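Local coordinates for sigma-c capsid protein (Avian reovirus, PDB 2VRS) that attaches the virion to host cells as a homotrimeric capsid fibre and induces apoptosis of the cell, at the interface of chains A and B. Sequence-based numbering; all coordinates share one arbitrary frame. Chains: chain A/B, Sigma-c capsid protein.

Three levels of one trimeric fibre are sampled where chains A and B meet. Contact 2 joins the long helices 8-38 of both chains in the coiled coil. Contact 3, with C-alpha centres about 58 Å from those of contact 2, lies in the triple beta-spiral, among loops and the short strands 67-69 and 73-75. Contact 1 is about 27 Å from contact 3 and about 85 Å from contact 2, and pairs beta-barrel domains through strands such as 98-108 and 159-167. The three share no residue position; chains A and B meet at each level, from coiled coil to C-terminal barrel.

Contact 1: the interface of chains A and B. Residues chain A 154, 158-160, 177; chain B 82, 106, 115.
B:His106 meets A:Pro160 over a face of its imidazole and A:Phe154 at the edge, in the trimer interface of the C-terminal beta-barrel domain of this orthoreovirus sigma C protein. CD of A:Pro160 is 3.7 Å from the ring centroid, offset toward the rim, as in a CH-pi contact, and CA of A:Phe159 lies over the same face. CE1 of A:Phe154 comes in plane at the edge, 3.7 Å from CE1 of B:His106, the two side chains crossing at about a right angle. With chi1 at -177°, CG of B:His106 points away from the backbone N and the ring extends to both partners.

A water-mediated link runs through water 1, 2.8 Å from NE2 of B:His106, nearly straight at the hydrogen (173°), and also 2.8 Å from the backbone O of A:Phe154. Bonding NE2, it probably helps fix the turn of the imidazole; it also lies over the centre of the A:Phe154 ring.

Apolar packing continues on strands 81-93 and 111-117 of chain B. CD2 of B:Leu82 touches CB of A:Ser158 at 3.7 Å and CD1 of A:Tyr177 at 3.8 Å. CE of B:Met115 is 4.0 Å from CG of A:Pro160, and this methyl also meets the phenol OH of A:Tyr177.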
ATOM      1  N   PHE A 154       5.055   9.327   9.088  1.00 14.70           N
ATOM      2  CA  PHE A 154       6.448   8.913   9.297  1.00 14.66           C
ATOM      3  C   PHE A 154       7.219   9.863  10.229  1.00 13.93           C
ATOM      4  O   PHE A 154       8.033   9.433  11.064  1.00 15.13           O
ATOM      5  CB  PHE A 154       7.171   8.810   7.932  1.00 13.76           C
ATOM      6  CG  PHE A 154       8.521   8.152   8.027  1.00 15.55           C
ATOM      7  CD1 PHE A 154       8.619   6.740   8.029  1.00 12.24           C
ATOM      8  CD2 PHE A 154       9.655   8.917   8.230  1.00 13.65           C
ATOM      9  CE1 PHE A 154       9.864   6.125   8.132  1.00 14.85           C
ATOM     10  CE2 PHE A 154      10.923   8.292   8.357  1.00 14.07           C
ATOM     11  CZ  PHE A 154      11.002   6.890   8.316  1.00 15.98           C
ATOM     12  N   SER A 158      11.265   8.753  15.594  1.00 13.73           N
ATOM     13  CA  SER A 158      12.643   8.453  15.202  1.00 15.50           C
ATOM     14  C   SER A 158      12.671   7.214  14.322  1.00 17.54           C
ATOM     15  O   SER A 158      11.769   6.351  14.397  1.00 15.63           O
ATOM     16  CB  SER A 158      13.489   8.211  16.451  1.00 17.24           C
ATOM     17  OG  SER A 158      13.575   9.410  17.223  1.00 25.86           O
ATOM     18  N   PHE A 159      13.701   7.106  13.479  1.00 15.28           N
ATOM     19  CA  PHE A 159      13.803   5.996  12.518  1.00 16.08           C
ATOM     20  C   PHE A 159      15.243   5.498  12.411  1.00 13.94           C
ATOM     21  O   PHE A 159      16.199   6.243  12.688  1.00 14.65           O
ATOM     22  CB  PHE A 159      13.299   6.401  11.114  1.00 14.32           C
ATOM     23  CG  PHE A 159      13.919   7.664  10.600  1.00 15.66           C
ATOM     24  CD1 PHE A 159      13.420   8.897  10.971  1.00 17.08           C
ATOM     25  CD2 PHE A 159      15.052   7.590   9.739  1.00 14.79           C
ATOM     26  CE1 PHE A 159      14.041  10.086  10.487  1.00 15.00           C
ATOM     27  CE2 PHE A 159      15.675   8.759   9.249  1.00 16.08           C
ATOM     28  CZ  PHE A 159      15.179   9.996   9.622  1.00 16.57           C
ATOM     29  N   PRO A 160      15.402   4.226  12.055  1.00 13.64           N
ATOM     30  CA  PRO A 160      16.773   3.693  12.044  1.00 12.87           C
ATOM     31  C   PRO A 160      17.602   4.174  10.883  1.00 16.15           C
ATOM     32  O   PRO A 160      17.107   4.353   9.775  1.00 12.99           O
ATOM     33  CB  PRO A 160      16.564   2.170  11.974  1.00 14.43           C
ATOM     34  CG  PRO A 160      15.152   2.006  11.513  1.00 17.09           C
ATOM     35  CD  PRO A 160      14.369   3.189  11.849  1.00 16.93           C
ATOM     36  N   TYR A 177      20.030   6.222  14.843  1.00 14.68           N
ATOM     37  CA  TYR A 177      18.667   6.734  14.642  1.00 17.13           C
ATOM     38  C   TYR A 177      18.662   8.173  14.171  1.00 17.00           C
ATOM     39  O   TYR A 177      19.539   8.957  14.533  1.00 18.88           O
ATOM     40  CB  TYR A 177      17.823   6.613  15.931  1.00 17.37           C
ATOM     41  CG  TYR A 177      17.621   5.150  16.254  1.00 13.78           C
ATOM     42  CD1 TYR A 177      16.538   4.446  15.703  1.00 16.14           C
ATOM     43  CD2 TYR A 177      18.598   4.422  16.985  1.00 20.88           C
ATOM     44  CE1 TYR A 177      16.397   3.069  15.929  1.00 22.34           C
ATOM     45  CE2 TYR A 177      18.448   3.043  17.210  1.00 26.58           C
ATOM     46  CZ  TYR A 177      17.332   2.386  16.676  1.00 31.55           C
ATOM     47  OH  TYR A 177      17.154   1.017  16.832  1.00 29.29           O
TER
ATOM     48  N   LEU B  82       8.505   4.504  17.557  1.00 13.50           N
ATOM     49  CA  LEU B  82       9.725   3.748  17.767  1.00 13.62           C
ATOM     50  C   LEU B  82       9.534   3.237  19.216  1.00 16.36           C
ATOM     51  O   LEU B  82       9.648   4.017  20.188  1.00 18.65           O
ATOM     52  CB  LEU B  82      10.980   4.597  17.624  1.00 16.50           C
ATOM     53  CG  LEU B  82      12.281   3.800  17.856  1.00 17.35           C
ATOM     54  CD1 LEU B  82      12.439   2.783  16.692  1.00 18.05           C
ATOM     55  CD2 LEU B  82      13.462   4.789  17.937  1.00 27.78           C
ATOM     56  N   HIS B 106      10.477  -0.330  15.185  1.00 11.81           N
ATOM     57  CA  HIS B 106      10.098   0.837  14.401  1.00 15.15           C
ATOM     58  C   HIS B 106       8.863   0.521  13.577  1.00 12.21           C
ATOM     59  O   HIS B 106       8.916  -0.249  12.601  1.00 12.83           O
ATOM     60  CB  HIS B 106      11.255   1.278  13.482  1.00 12.36           C
ATOM     61  CG  HIS B 106      10.939   2.522  12.713  1.00 12.40           C
ATOM     62  ND1 HIS B 106      11.088   2.588  11.356  1.00 13.87           N
ATOM     63  CD2 HIS B 106      10.424   3.724  13.099  1.00 13.83           C
ATOM     64  CE1 HIS B 106      10.701   3.781  10.927  1.00 13.42           C
ATOM     65  NE2 HIS B 106      10.309   4.494  11.967  1.00 15.49           N
ATOM     66  N   MET B 115      15.050  -4.161  15.808  1.00 13.02           N
ATOM     67  CA  MET B 115      16.490  -4.060  15.987  1.00 15.58           C
ATOM     68  C   MET B 115      16.715  -4.427  17.448  1.00 13.85           C
ATOM     69  O   MET B 115      16.283  -3.680  18.329  1.00 15.76           O
ATOM     70  CB  MET B 115      16.925  -2.595  15.778  1.00 16.53           C
ATOM     71  CG  MET B 115      16.980  -2.098  14.312  1.00 26.82           C
ATOM     72  SD  MET B 115      15.380  -1.735  13.461  1.00 30.91           S
ATOM     73  CE  MET B 115      14.526  -0.535  14.536  1.00 16.60           C
TER
HETATM   74  O   HOH W   1       9.572   7.191  11.740  1.00 15.82           O

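Contact 2: the interface of chains A and B. Residues chain A 16, 19-20, 23; chain B 16-17, 20.
The backbone O of B:Ile20 accepts a hydrogen bond from the side-chain amide ND2 of A:Asn23 at 3.3 Å, between helices of the alpha-helical triple coiled coil. The bond is long and moderately bent, with 148° at the hydrogen. The acceptor lies close to the amide plane of A:Asn23, while the donor is tilted 19° from the carbonyl plane of B:Ile20. With CG anti to its own carbonyl carbon (chi1 -79°), the A:Asn23 side chain carries its amide toward the neighbouring helix.

Beside this bond B:Ile20 hides 76 Å² against chain A, and its two branches do different work. The CG2 methyl rests on CB of A:Asp19 at 3.6 Å, so it is the methylene of the aspartate that packs there. On the other branch, CD1 meets CG1 of A:Ile20 at 3.6 Å; the two isoleucine side chains cross at about a right angle.

A:Leu16 extends the core toward the N terminus with both methyls. CD2 fits tightly between two chain B groups, 3.4 Å from CD1 of B:Ile20 and equally 3.4 Å from CG of B:Lys17, where the aliphatic part of the lysine does the packing. The other methyl, CD1, is 3.9 Å from CB of B:Leu16.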
ATOM      1  N   LEU A  16     -69.883   8.881 -20.223  1.00 23.23           N
ATOM      2  CA  LEU A  16     -68.828   9.847 -19.855  1.00 25.59           C
ATOM      3  C   LEU A  16     -68.397   9.616 -18.407  1.00 24.53           C
ATOM      4  O   LEU A  16     -67.198   9.605 -18.093  1.00 20.34           O
ATOM      5  CB  LEU A  16     -69.297  11.298 -20.035  1.00 27.15           C
ATOM      6  CG  LEU A  16     -69.581  11.905 -21.425  1.00 36.92           C
ATOM      7  CD1 LEU A  16     -70.170  13.309 -21.283  1.00 44.63           C
ATOM      8  CD2 LEU A  16     -68.372  11.976 -22.274  1.00 44.50           C
ATOM      9  N   ASP A  19     -65.953   6.688 -18.102  1.00 19.07           N
ATOM     10  CA  ASP A  19     -64.602   7.047 -18.573  1.00 18.40           C
ATOM     11  C   ASP A  19     -63.856   7.993 -17.627  1.00 18.98           C
ATOM     12  O   ASP A  19     -62.645   7.904 -17.467  1.00 20.19           O
ATOM     13  CB  ASP A  19     -64.669   7.696 -19.953  1.00 17.90           C
ATOM     14  CG  ASP A  19     -65.196   6.755 -21.002  1.00 25.10           C
ATOM     15  OD1 ASP A  19     -65.043   5.522 -20.858  1.00 23.00           O
ATOM     16  OD2 ASP A  19     -65.722   7.280 -21.986  1.00 20.22           O
ATOM     17  N   ILE A  20     -64.579   8.935 -17.028  1.00 18.50           N
ATOM     18  CA  ILE A  20     -63.995   9.876 -16.051  1.00 18.00           C
ATOM     19  C   ILE A  20     -63.535   9.074 -14.830  1.00 21.85           C
ATOM     20  O   ILE A  20     -62.415   9.289 -14.320  1.00 20.46           O
ATOM     21  CB  ILE A  20     -65.016  11.000 -15.672  1.00 17.30           C
ATOM     22  CG1 ILE A  20     -65.268  11.887 -16.882  1.00 18.02           C
ATOM     23  CG2 ILE A  20     -64.504  11.839 -14.500  1.00 20.86           C
ATOM     24  CD1 ILE A  20     -66.560  12.759 -16.759  1.00 21.21           C
ATOM     25  N   ASN A  23     -60.413   7.129 -15.684  1.00 18.20           N
ATOM     26  CA  ASN A  23     -59.290   8.093 -15.625  1.00 25.04           C
ATOM     27  C   ASN A  23     -58.863   8.407 -14.196  1.00 23.49           C
ATOM     28  O   ASN A  23     -57.668   8.451 -13.909  1.00 21.08           O
ATOM     29  CB  ASN A  23     -59.604   9.399 -16.338  1.00 20.90           C
ATOM     30  CG  ASN A  23     -59.462   9.317 -17.855  1.00 19.32           C
ATOM     31  OD1 ASN A  23     -58.971   8.344 -18.404  1.00 23.00           O
ATOM     32  ND2 ASN A  23     -59.933  10.357 -18.535  1.00 22.47           N
TER
ATOM     33  N   LEU B  16     -67.037  17.471 -23.662  1.00 30.92           N
ATOM     34  CA  LEU B  16     -66.550  16.688 -22.512  1.00 31.23           C
ATOM     35  C   LEU B  16     -65.774  15.480 -22.983  1.00 29.95           C
ATOM     36  O   LEU B  16     -64.699  15.195 -22.453  1.00 27.10           O
ATOM     37  CB  LEU B  16     -67.709  16.274 -21.582  1.00 31.36           C
ATOM     38  CG  LEU B  16     -67.959  17.200 -20.385  1.00 33.88           C
ATOM     39  CD1 LEU B  16     -68.290  18.630 -20.803  1.00 44.80           C
ATOM     40  CD2 LEU B  16     -69.012  16.638 -19.448  1.00 35.68           C
ATOM     41  N   LYS B  17     -66.294  14.801 -24.007  1.00 30.85           N
ATOM     42  CA  LYS B  17     -65.645  13.631 -24.584  1.00 29.91           C
ATOM     43  C   LYS B  17     -64.216  13.951 -25.002  1.00 30.90           C
ATOM     44  O   LYS B  17     -63.297  13.148 -24.790  1.00 28.32           O
ATOM     45  CB  LYS B  17     -66.407  13.131 -25.807  1.00 31.41           C
ATOM     46  CG  LYS B  17     -67.537  12.179 -25.525  1.00 38.93           C
ATOM     47  CD  LYS B  17     -68.086  11.619 -26.843  1.00 40.44           C
ATOM     48  CE  LYS B  17     -69.403  10.893 -26.638  1.00 57.51           C
ATOM     49  NZ  LYS B  17     -70.121  10.633 -27.919  1.00 68.34           N
ATOM     50  N   ILE B  20     -61.977  14.371 -21.879  1.00 24.27           N
ATOM     51  CA  ILE B  20     -61.741  13.028 -21.295  1.00 23.25           C
ATOM     52  C   ILE B  20     -60.692  12.288 -22.098  1.00 24.17           C
ATOM     53  O   ILE B  20     -59.794  11.629 -21.536  1.00 24.78           O
ATOM     54  CB  ILE B  20     -63.068  12.196 -21.230  1.00 19.25           C
ATOM     55  CG1 ILE B  20     -64.003  12.810 -20.205  1.00 17.29           C
ATOM     56  CG2 ILE B  20     -62.802  10.648 -20.966  1.00 23.58           C
ATOM     57  CD1 ILE B  20     -65.499  12.436 -20.448  1.00 19.06           C
TER

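Contact 3: the interface of chains A and B. Residues chain A 49-50, 61; chain B 62, 69, 71-73.
The backbone N of B:Leu73 donates a hydrogen bond to the backbone O of A:Asp61 at 2.8 Å, and beside it A:Pro50, which follows a cis peptide bond, packs against a chain B turn where B:Val71 has positive phi (67°). The A:Asp61 bond is fairly straight (163° at the hydrogen), although the donor stands above the carbonyl plane.

The A:Asp61 side chain adds a second, water-mediated link: water 2 lies 2.7 Å from its carboxylate OD2 and 2.8 Å from the backbone O of B:Val71. The aspartate thus reaches chain B through main chain and carboxylate.

Both prolines pack on B:Gln69. CD of A:Pro50 is 3.9 Å from CB of B:Gln69, their side chains crossing obliquely, and the methyl CE of B:Met62 comes to 4.1 Å from the same CD. CB of A:Pro49 abuts the amide oxygen OE1 of B:Gln69 at 3.4 Å. That glutamine folds back on its own chain, with CG between the backbone N and the carbonyl carbon (chi1 70°) and a further bend at chi2. Its OE1 can therefore accept a hydrogen bond from the backbone N of B:Val71 at 2.8 Å, which probably steadies both the amide and the turn facing the prolines. By joining loops of one subunit to strands 67-69 and 73-75 and the loop between them in its neighbour, the site probably helps hold together the triple beta-spiral part of the fibre shaft, between the coiled coil and the head.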
ATOM      1  N   PRO A  49     -14.454  11.822  -0.965  1.00 21.53           N
ATOM      2  CA  PRO A  49     -13.064  11.459  -1.310  1.00 22.22           C
ATOM      3  C   PRO A  49     -12.588  10.253  -0.487  1.00 16.75           C
ATOM      4  O   PRO A  49     -12.824  10.202   0.715  1.00 20.49           O
ATOM      5  CB  PRO A  49     -12.255  12.698  -0.910  1.00 24.43           C
ATOM      6  CG  PRO A  49     -13.229  13.829  -1.030  1.00 27.43           C
ATOM      7  CD  PRO A  49     -14.598  13.264  -0.715  1.00 25.33           C
ATOM      8  N   PRO A  50     -11.840   9.356  -1.123  1.00 20.47           N
ATOM      9  CA  PRO A  50     -11.289   9.455  -2.460  1.00 20.77           C
ATOM     10  C   PRO A  50     -12.193   8.979  -3.614  1.00 20.03           C
ATOM     11  O   PRO A  50     -11.722   8.819  -4.731  1.00 20.35           O
ATOM     12  CB  PRO A  50     -10.045   8.556  -2.362  1.00 20.85           C
ATOM     13  CG  PRO A  50     -10.475   7.492  -1.396  1.00 20.82           C
ATOM     14  CD  PRO A  50     -11.453   8.094  -0.459  1.00 23.17           C
ATOM     15  N   ASP A  61     -10.229   7.899  -7.097  1.00 20.93           N
ATOM     16  CA  ASP A  61      -9.052   8.711  -7.362  1.00 22.18           C
ATOM     17  C   ASP A  61      -7.859   8.056  -6.643  1.00 14.99           C
ATOM     18  O   ASP A  61      -7.948   7.748  -5.430  1.00 18.71           O
ATOM     19  CB  ASP A  61      -9.295  10.121  -6.855  1.00 21.97           C
ATOM     20  CG  ASP A  61     -10.358  10.847  -7.677  1.00 25.18           C
ATOM     21  OD1 ASP A  61     -10.292  10.748  -8.915  1.00 28.27           O
ATOM     22  OD2 ASP A  61     -11.227  11.479  -7.078  1.00 29.51           O
TER
ATOM     23  N   MET B  62     -11.182   3.392   5.312  1.00 20.75           N
ATOM     24  CA  MET B  62      -9.733   3.194   5.148  1.00 20.32           C
ATOM     25  C   MET B  62      -9.068   2.842   6.481  1.00 16.75           C
ATOM     26  O   MET B  62      -9.307   3.491   7.492  1.00 19.63           O
ATOM     27  CB  MET B  62      -9.138   4.482   4.586  1.00 21.25           C
ATOM     28  CG  MET B  62      -9.559   4.769   3.127  1.00 20.53           C
ATOM     29  SD  MET B  62      -9.109   6.415   2.581  1.00 21.01           S
ATOM     30  CE  MET B  62     -10.280   7.524   3.406  1.00 22.06           C
ATOM     31  N   GLN B  69      -6.839   9.432   2.507  1.00 22.24           N
ATOM     32  CA  GLN B  69      -7.064  10.271   1.343  1.00 19.94           C
ATOM     33  C   GLN B  69      -6.528  11.670   1.534  1.00 20.75           C
ATOM     34  O   GLN B  69      -6.624  12.277   2.612  1.00 21.73           O
ATOM     35  CB  GLN B  69      -8.545  10.315   0.915  1.00 20.61           C
ATOM     36  CG  GLN B  69      -9.457  11.064   1.886  1.00 21.30           C
ATOM     37  CD  GLN B  69      -9.480  12.610   1.689  1.00 20.88           C
ATOM     38  OE1 GLN B  69      -9.205  13.148   0.621  1.00 24.48           O
ATOM     39  NE2 GLN B  69      -9.829  13.309   2.762  1.00 23.78           N
ATOM     40  N   VAL B  71      -7.289  13.972  -1.222  1.00 19.94           N
ATOM     41  CA  VAL B  71      -8.088  13.888  -2.466  1.00 22.53           C
ATOM     42  C   VAL B  71      -8.090  12.463  -3.049  1.00 22.84           C
ATOM     43  O   VAL B  71      -9.156  11.839  -3.192  1.00 23.86           O
ATOM     44  CB  VAL B  71      -7.708  14.970  -3.539  1.00 23.53           C
ATOM     45  CG1 VAL B  71      -8.652  14.890  -4.763  1.00 27.92           C
ATOM     46  CG2 VAL B  71      -7.733  16.396  -2.906  1.00 28.16           C
ATOM     47  N   SER B  72      -6.899  11.956  -3.391  1.00 22.33           N
ATOM     48  CA  SER B  72      -6.746  10.619  -3.941  1.00 19.25           C
ATOM     49  C   SER B  72      -6.360   9.641  -2.825  1.00 18.76           C
ATOM     50  O   SER B  72      -5.944  10.039  -1.743  1.00 17.23           O
ATOM     51  CB  SER B  72      -5.700  10.593  -5.064  1.00 20.87           C
ATOM     52  OG  SER B  72      -4.471  11.120  -4.592  1.00 23.08           O
ATOM     53  N   LEU B  73      -6.510   8.359  -3.122  1.00 17.71           N
ATOM     54  CA  LEU B  73      -6.186   7.318  -2.159  1.00 17.72           C
ATOM     55  C   LEU B  73      -4.662   7.193  -2.154  1.00 18.80           C
ATOM     56  O   LEU B  73      -4.023   6.891  -3.182  1.00 16.93           O
ATOM     57  CB  LEU B  73      -6.801   5.998  -2.624  1.00 19.36           C
ATOM     58  CG  LEU B  73      -6.597   4.775  -1.694  1.00 20.59           C
ATOM     59  CD1 LEU B  73      -7.150   4.954  -0.269  1.00 17.62           C
ATOM     60  CD2 LEU B  73      -7.078   3.466  -2.336  1.00 22.01           C
TER
HETATM   61  O   HOH W   2     -11.532  12.280  -4.538  1.00 24.59           O